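Long-range contacts in hypothetical protein Atu2144 (Agrobacterium tumefaciens, PDB 2ODF), which is of unknown function but belongs to the N-formylglutamate amidohydrolase family, and so may be a zinc-dependent hydrolase: residues G170-N175 / R195-Y200; S177-A182 / L220-E225. One frame throughout, in Å; residues are numbered along the deposited sequence.

Contact 1 of 2, residues G170-N175 / R195-Y200; sequences GILHDN and RRNDPY
G170 and I171 run parallel to R195 and R196 as neighbouring strands. Two straight backbone bonds hold the pair. I171 N donates to R195 O at 2.9 Å, and N197 N returns a bond of 2.9 Å to I171 O. Past R196 the strand gives way to a loop, and N197 turns the chain sharply, with positive phi and psi. The turn brings D198 O back over G170, which has no side chain there. D198 O lies 3.1 Å from G170 CA, a CA-H...O contact. It is buried and has no hydrogen-bond partner in the model.

The end of the L172 side chain comes up against the same loop. Its CG sits 3.0 Å from Y200 O, a tight approach, and its CD2 faces Y200 CB. The H173 ring has N197 OD1 over one face, nearer the rim than the centre, and the end of R196 beside its NE2. H173 ND1 gives an in-plane bond of 2.9 Å to D174 O, which helps to fix the turn of the ring. N197 ND2 makes a weak bond of 3.4 Å to H173 O. H173 NE2 lies at the edge of the R196 guanidinium, 2.9 Å from R196 NH1, and the two planes are 83° apart. R196 NH1 forms a salt bridge with D181 OD1.

These strands belong to the beta-alpha-beta unit 169-172, 178-186, 194-196. Helix 178-186 packs on I171 and R196. Strand 220-227 flanks strand 169-172, and 194-196 is the outermost strand at this end of the sheet within the chain.

Contact 2 of 2, residues S177-A182 / L220-E225; sequences SRLADA and LNVMIE
N221 O is joined to A180 N by one water, which gives it a 2.7 Å bond. The motif is a helix laid on a beta sheet. The helix is the crossover of the beta-alpha-beta unit 169-172, 178-186, 194-196, and it packs here on strand 220-227. The two segment axes approach to 7.0 Å at an angle of 61°. The water on N221 O accepts from A180 N. A second water accepts from L179 N and from N221 N, each at 3.1 Å. The first turn of helix 178-186 is thus tied to the strand through solvent, with no direct hydrogen bond between the two segments.

Apart from the waters, L179, A180 and V222 make an apolar contact. CG of L179, anti to the backbone N (chi1 -176°), carries CD2 to V222 CG1 at 3.8 Å, the two side chains crossing at about a right angle. A180 CB lies near the other methyl, V222 CG2, at 4.5 Å. L179 also packs on V149 of the next strand and on A251 and L252 of helix 234-256, in the buried layer between helices and sheet.

At the start of the helix, S177 is the N-cap residue, but its side chain makes no capping bond. Its OG donates instead to D181 OD2 at 2.8 Å, one turn on. R178 bends at chi3. Its NH2 is held by a salt bridge to D176 and a hydrogen bond to G218 O. L220 CD2 sits over the centre of one guanidinium face, 3.5 Å from R178 CZ.

Overall arrangement
The centres of contact 1 and contact 2 lie about 8 Å apart, and both involve the same end of the mixed sheet. Strand 169-172 lies between strands 194-196 and 220-227, parallel to the first and antiparallel to the second. L172 N to M223 O, at 2.8 Å, is a probable hydrogen bond joining the two contacts. G170 N to E225 O, at 2.9 Å, is another. Helix 178-186, packed on the sheet face that carries I171 and V222, touches both. H173 CD2 of contact 1 packs against A180 CB of contact 2 at 3.4 Å. Along the chain the four segments alternate. No metal or ligand site is established at either contact.

Contact 1 of 2, residues G170-N175 / R195-Y200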
loop_
_atom_site.group_PDB
_atom_site.type_symbol
_atom_site.label_atom_id
_atom_site.label_comp_id
_atom_site.label_asym_id
_atom_site.label_seq_id
_atom_site.Cartn_x
_atom_site.Cartn_y
_atom_site.Cartn_z
ATOM N N GLY A 170 -18.354 -22.640 -6.306
ATOM C CA GLY A 170 -17.248 -22.954 -5.426
ATOM C C GLY A 170 -17.416 -22.338 -4.046
ATOM O O GLY A 170 -17.812 -21.167 -3.915
ATOM N N ILE A 171 -17.128 -23.145 -3.030
ATOM C CA ILE A 171 -17.151 -22.743 -1.629
ATOM C C ILE A 171 -15.670 -22.672 -1.213
ATOM O O ILE A 171 -15.008 -23.685 -0.994
ATOM C CB ILE A 171 -17.973 -23.728 -0.740
ATOM C CG1 ILE A 171 -19.404 -23.857 -1.266
ATOM C CG2 ILE A 171 -17.925 -23.297 0.762
ATOM C CD1 ILE A 171 -20.236 -22.565 -1.214
ATOM N N LEU A 172 -15.149 -21.458 -1.130
ATOM C CA LEU A 172 -13.718 -21.255 -0.911
ATOM C C LEU A 172 -13.421 -20.834 0.527
ATOM O O LEU A 172 -14.202 -20.121 1.175
ATOM C CB LEU A 172 -13.167 -20.238 -1.897
ATOM C CG LEU A 172 -12.786 -20.782 -3.278
ATOM C CD1 LEU A 172 -13.943 -21.488 -3.951
ATOM C CD2 LEU A 172 -12.314 -19.640 -4.118
ATOM N N HIS A 173 -12.288 -21.287 1.039
ATOM C CA HIS A 173 -11.921 -20.967 2.406
ATOM C C HIS A 173 -10.428 -21.114 2.563
ATOM O O HIS A 173 -9.783 -21.753 1.746
ATOM C CB HIS A 173 -12.676 -21.868 3.384
ATOM C CG HIS A 173 -12.326 -23.316 3.262
ATOM N ND1 HIS A 173 -11.240 -23.871 3.904
ATOM C CD2 HIS A 173 -12.919 -24.325 2.580
ATOM C CE1 HIS A 173 -11.165 -25.157 3.609
ATOM N NE2 HIS A 173 -12.182 -25.459 2.817
ATOM N N ASP A 174 -9.898 -20.485 3.609
ATOM C CA ASP A 174 -8.495 -20.587 3.991
ATOM C C ASP A 174 -8.414 -21.505 5.231
ATOM O O ASP A 174 -9.136 -22.521 5.309
ATOM C CB ASP A 174 -7.940 -19.169 4.219
ATOM C CG ASP A 174 -6.407 -19.117 4.133
ATOM O OD1 ASP A 174 -5.728 -19.523 5.106
ATOM O OD2 ASP A 174 -5.894 -18.687 3.082
ATOM N N ASN A 175 -7.604 -21.146 6.222
ATOM C CA ASN A 175 -7.345 -22.033 7.366
ATOM C C ASN A 175 -8.509 -22.185 8.347
ATOM O O ASN A 175 -8.419 -22.960 9.322
ATOM C CB ASN A 175 -6.027 -21.638 8.082
ATOM C CG ASN A 175 -6.071 -20.258 8.797
ATOM O OD1 ASN A 175 -7.135 -19.772 9.249
ATOM N ND2 ASN A 175 -4.877 -19.642 8.941
ATOM N N ARG A 195 -18.569 -27.315 -5.040
ATOM C CA ARG A 195 -17.300 -27.934 -4.692
ATOM C C ARG A 195 -16.437 -27.022 -3.831
ATOM O O ARG A 195 -16.530 -25.806 -3.924
ATOM C CB ARG A 195 -16.522 -28.272 -5.955
ATOM C CG ARG A 195 -17.249 -29.184 -6.946
ATOM C CD ARG A 195 -16.709 -30.550 -6.923
ATOM N NE ARG A 195 -17.304 -31.439 -7.933
ATOM C CZ ARG A 195 -18.499 -32.024 -7.832
ATOM N NH1 ARG A 195 -19.282 -31.838 -6.762
ATOM N NH2 ARG A 195 -18.912 -32.824 -8.812
ATOM N N ARG A 196 -15.615 -27.646 -2.993
ATOM C CA ARG A 196 -14.731 -26.968 -2.071
ATOM C C ARG A 196 -13.490 -26.507 -2.830
ATOM O O ARG A 196 -12.852 -27.305 -3.548
ATOM C CB ARG A 196 -14.279 -27.944 -0.988
ATOM C CG ARG A 196 -13.357 -27.370 0.058
ATOM C CD ARG A 196 -12.717 -28.488 0.882
ATOM N NE ARG A 196 -13.748 -29.235 1.586
ATOM C CZ ARG A 196 -14.312 -28.856 2.726
ATOM N NH1 ARG A 196 -13.932 -27.742 3.332
ATOM N NH2 ARG A 196 -15.252 -29.601 3.272
ATOM N N ASN A 197 -13.140 -25.246 -2.639
ATOM C CA ASN A 197 -11.937 -24.658 -3.220
ATOM C C ASN A 197 -11.733 -25.067 -4.669
ATOM O O ASN A 197 -10.676 -25.562 -5.049
ATOM C CB ASN A 197 -10.709 -24.998 -2.371
ATOM C CG ASN A 197 -10.701 -24.243 -1.066
ATOM O OD1 ASN A 197 -10.396 -24.779 -0.009
ATOM N ND2 ASN A 197 -11.080 -23.018 -1.128
ATOM N N ASP A 198 -12.753 -24.785 -5.466
ATOM C CA ASP A 198 -12.790 -25.128 -6.864
ATOM C C ASP A 198 -13.721 -24.091 -7.462
ATOM O O ASP A 198 -14.856 -24.001 -7.025
ATOM C CB ASP A 198 -13.403 -26.528 -6.978
ATOM C CG ASP A 198 -13.215 -27.179 -8.334
ATOM O OD1 ASP A 198 -12.893 -26.510 -9.332
ATOM O OD2 ASP A 198 -13.460 -28.395 -8.394
ATOM N N PRO A 199 -13.275 -23.333 -8.490
ATOM C CA PRO A 199 -12.102 -23.505 -9.351
ATOM C C PRO A 199 -10.778 -22.984 -8.818
ATOM O O PRO A 199 -9.739 -23.181 -9.459
ATOM C CB PRO A 199 -12.498 -22.730 -10.610
ATOM C CG PRO A 199 -13.314 -21.614 -10.077
ATOM C CD PRO A 199 -14.060 -22.153 -8.900
ATOM N N TYR A 200 -10.820 -22.292 -7.688
ATOM C CA TYR A 200 -9.616 -21.794 -7.077
ATOM C C TYR A 200 -9.688 -22.036 -5.584
ATOM O O TYR A 200 -10.764 -22.206 -5.032
ATOM C CB TYR A 200 -9.457 -20.287 -7.339
ATOM C CG TYR A 200 -9.444 -19.890 -8.794
ATOM C CD1 TYR A 200 -8.375 -20.231 -9.628
ATOM C CD2 TYR A 200 -10.479 -19.133 -9.333
ATOM C CE1 TYR A 200 -8.368 -19.853 -10.974
ATOM C CE2 TYR A 200 -10.474 -18.749 -10.669
ATOM C CZ TYR A 200 -9.419 -19.114 -11.482
ATOM O OH TYR A 200 -9.412 -18.713 -12.799
#

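Contact 2 of 2, residues S177-A182 / L220-E225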
loop_
_atom_site.group_PDB
_atom_site.type_symbol
_atom_site.label_atom_id
_atom_site.label_comp_id
_atom_site.label_asym_id
_atom_site.label_seq_id
_atom_site.Cartn_x
_atom_site.Cartn_y
_atom_site.Cartn_z
ATOM N N SER A 177 -12.248 -23.416 8.105
ATOM C CA SER A 177 -13.229 -24.088 7.232
ATOM C C SER A 177 -14.653 -24.183 7.780
ATOM O O SER A 177 -15.475 -24.887 7.198
ATOM C CB SER A 177 -12.743 -25.522 6.932
ATOM O OG SER A 177 -12.766 -26.297 8.127
ATOM N N ARG A 178 -14.942 -23.510 8.889
ATOM C CA ARG A 178 -16.167 -23.788 9.635
ATOM C C ARG A 178 -17.417 -23.497 8.789
ATOM O O ARG A 178 -18.273 -24.360 8.619
ATOM C CB ARG A 178 -16.232 -22.987 10.948
ATOM C CG ARG A 178 -15.203 -23.374 12.015
ATOM C CD ARG A 178 -15.218 -22.379 13.185
ATOM N NE ARG A 178 -14.761 -21.047 12.763
ATOM C CZ ARG A 178 -14.946 -19.922 13.437
ATOM N NH1 ARG A 178 -15.605 -19.913 14.583
ATOM N NH2 ARG A 178 -14.501 -18.775 12.944
ATOM N N LEU A 179 -17.540 -22.279 8.289
ATOM C CA LEU A 179 -18.696 -21.946 7.445
ATOM C C LEU A 179 -18.706 -22.757 6.162
ATOM O O LEU A 179 -19.749 -23.255 5.747
ATOM C CB LEU A 179 -18.762 -20.453 7.136
ATOM C CG LEU A 179 -19.983 -19.957 6.326
ATOM C CD1 LEU A 179 -21.318 -20.484 6.843
ATOM C CD2 LEU A 179 -19.984 -18.402 6.280
ATOM N N ALA A 180 -17.546 -22.907 5.536
ATOM C CA ALA A 180 -17.443 -23.652 4.297
ATOM C C ALA A 180 -17.948 -25.084 4.486
ATOM O O ALA A 180 -18.709 -25.591 3.669
ATOM C CB ALA A 180 -15.975 -23.670 3.787
ATOM N N ASP A 181 -17.464 -25.738 5.541
ATOM C CA ASP A 181 -17.851 -27.113 5.864
ATOM C C ASP A 181 -19.360 -27.227 6.018
ATOM O O ASP A 181 -19.962 -28.162 5.506
ATOM C CB ASP A 181 -17.196 -27.579 7.176
ATOM C CG ASP A 181 -15.694 -27.839 7.054
ATOM O OD1 ASP A 181 -15.175 -27.944 5.923
ATOM O OD2 ASP A 181 -15.007 -27.927 8.115
ATOM N N ALA A 182 -19.956 -26.295 6.756
ATOM C CA ALA A 182 -21.391 -26.259 6.968
ATOM C C ALA A 182 -22.138 -26.107 5.633
ATOM O O ALA A 182 -23.149 -26.778 5.407
ATOM C CB ALA A 182 -21.768 -25.115 7.916
ATOM N N LEU A 220 -16.211 -16.116 11.293
ATOM C CA LEU A 220 -16.724 -17.026 10.296
ATOM C C LEU A 220 -16.595 -16.338 8.940
ATOM O O LEU A 220 -16.768 -15.112 8.812
ATOM C CB LEU A 220 -18.191 -17.381 10.574
ATOM C CG LEU A 220 -18.534 -18.234 11.808
ATOM C CD1 LEU A 220 -20.052 -18.299 12.078
ATOM C CD2 LEU A 220 -17.966 -19.642 11.662
ATOM N N ASN A 221 -16.305 -17.120 7.919
ATOM C CA ASN A 221 -16.066 -16.539 6.628
ATOM C C ASN A 221 -16.140 -17.536 5.510
ATOM O O ASN A 221 -15.933 -18.710 5.701
ATOM C CB ASN A 221 -14.686 -15.865 6.613
ATOM C CG ASN A 221 -13.567 -16.830 6.840
ATOM O OD1 ASN A 221 -13.275 -17.241 7.994
ATOM N ND2 ASN A 221 -12.902 -17.192 5.762
ATOM N N VAL A 222 -16.408 -17.037 4.326
ATOM C CA VAL A 222 -16.368 -17.873 3.145
ATOM C C VAL A 222 -16.230 -16.981 1.921
ATOM O O VAL A 222 -16.625 -15.825 1.905
ATOM C CB VAL A 222 -17.664 -18.757 3.032
ATOM C CG1 VAL A 222 -18.907 -17.864 2.655
ATOM C CG2 VAL A 222 -17.487 -19.872 2.028
ATOM N N MET A 223 -15.685 -17.555 0.873
ATOM C CA MET A 223 -15.623 -16.902 -0.416
ATOM C C MET A 223 -16.447 -17.752 -1.355
ATOM O O MET A 223 -16.262 -18.955 -1.421
ATOM C CB MET A 223 -14.153 -16.823 -0.840
ATOM C CG MET A 223 -13.849 -16.426 -2.275
ATOM S SD MET A 223 -12.075 -16.155 -2.616
ATOM C CE MET A 223 -12.224 -16.016 -4.336
ATOM N N ILE A 224 -17.394 -17.116 -2.034
ATOM C CA ILE A 224 -18.314 -17.790 -2.912
ATOM C C ILE A 224 -17.970 -17.445 -4.370
ATOM O O ILE A 224 -17.929 -16.279 -4.754
ATOM C CB ILE A 224 -19.815 -17.389 -2.598
ATOM C CG1 ILE A 224 -20.203 -17.808 -1.200
ATOM C CG2 ILE A 224 -20.772 -18.045 -3.566
ATOM C CD1 ILE A 224 -21.465 -17.246 -0.752
ATOM N N GLU A 225 -17.754 -18.482 -5.160
ATOM C CA GLU A 225 -17.513 -18.390 -6.588
ATOM C C GLU A 225 -18.743 -18.926 -7.336
ATOM O O GLU A 225 -19.215 -20.017 -7.037
ATOM C CB GLU A 225 -16.305 -19.251 -6.940
ATOM C CG GLU A 225 -14.980 -18.592 -6.718
ATOM C CD GLU A 225 -14.594 -17.629 -7.791
ATOM O OE1 GLU A 225 -15.449 -17.162 -8.556
ATOM O OE2 GLU A 225 -13.404 -17.298 -7.848
HETATM O O HOH W 1 -15.566 -19.985 8.781
HETATM O O HOH W 2 -14.992 -21.253 6.133
#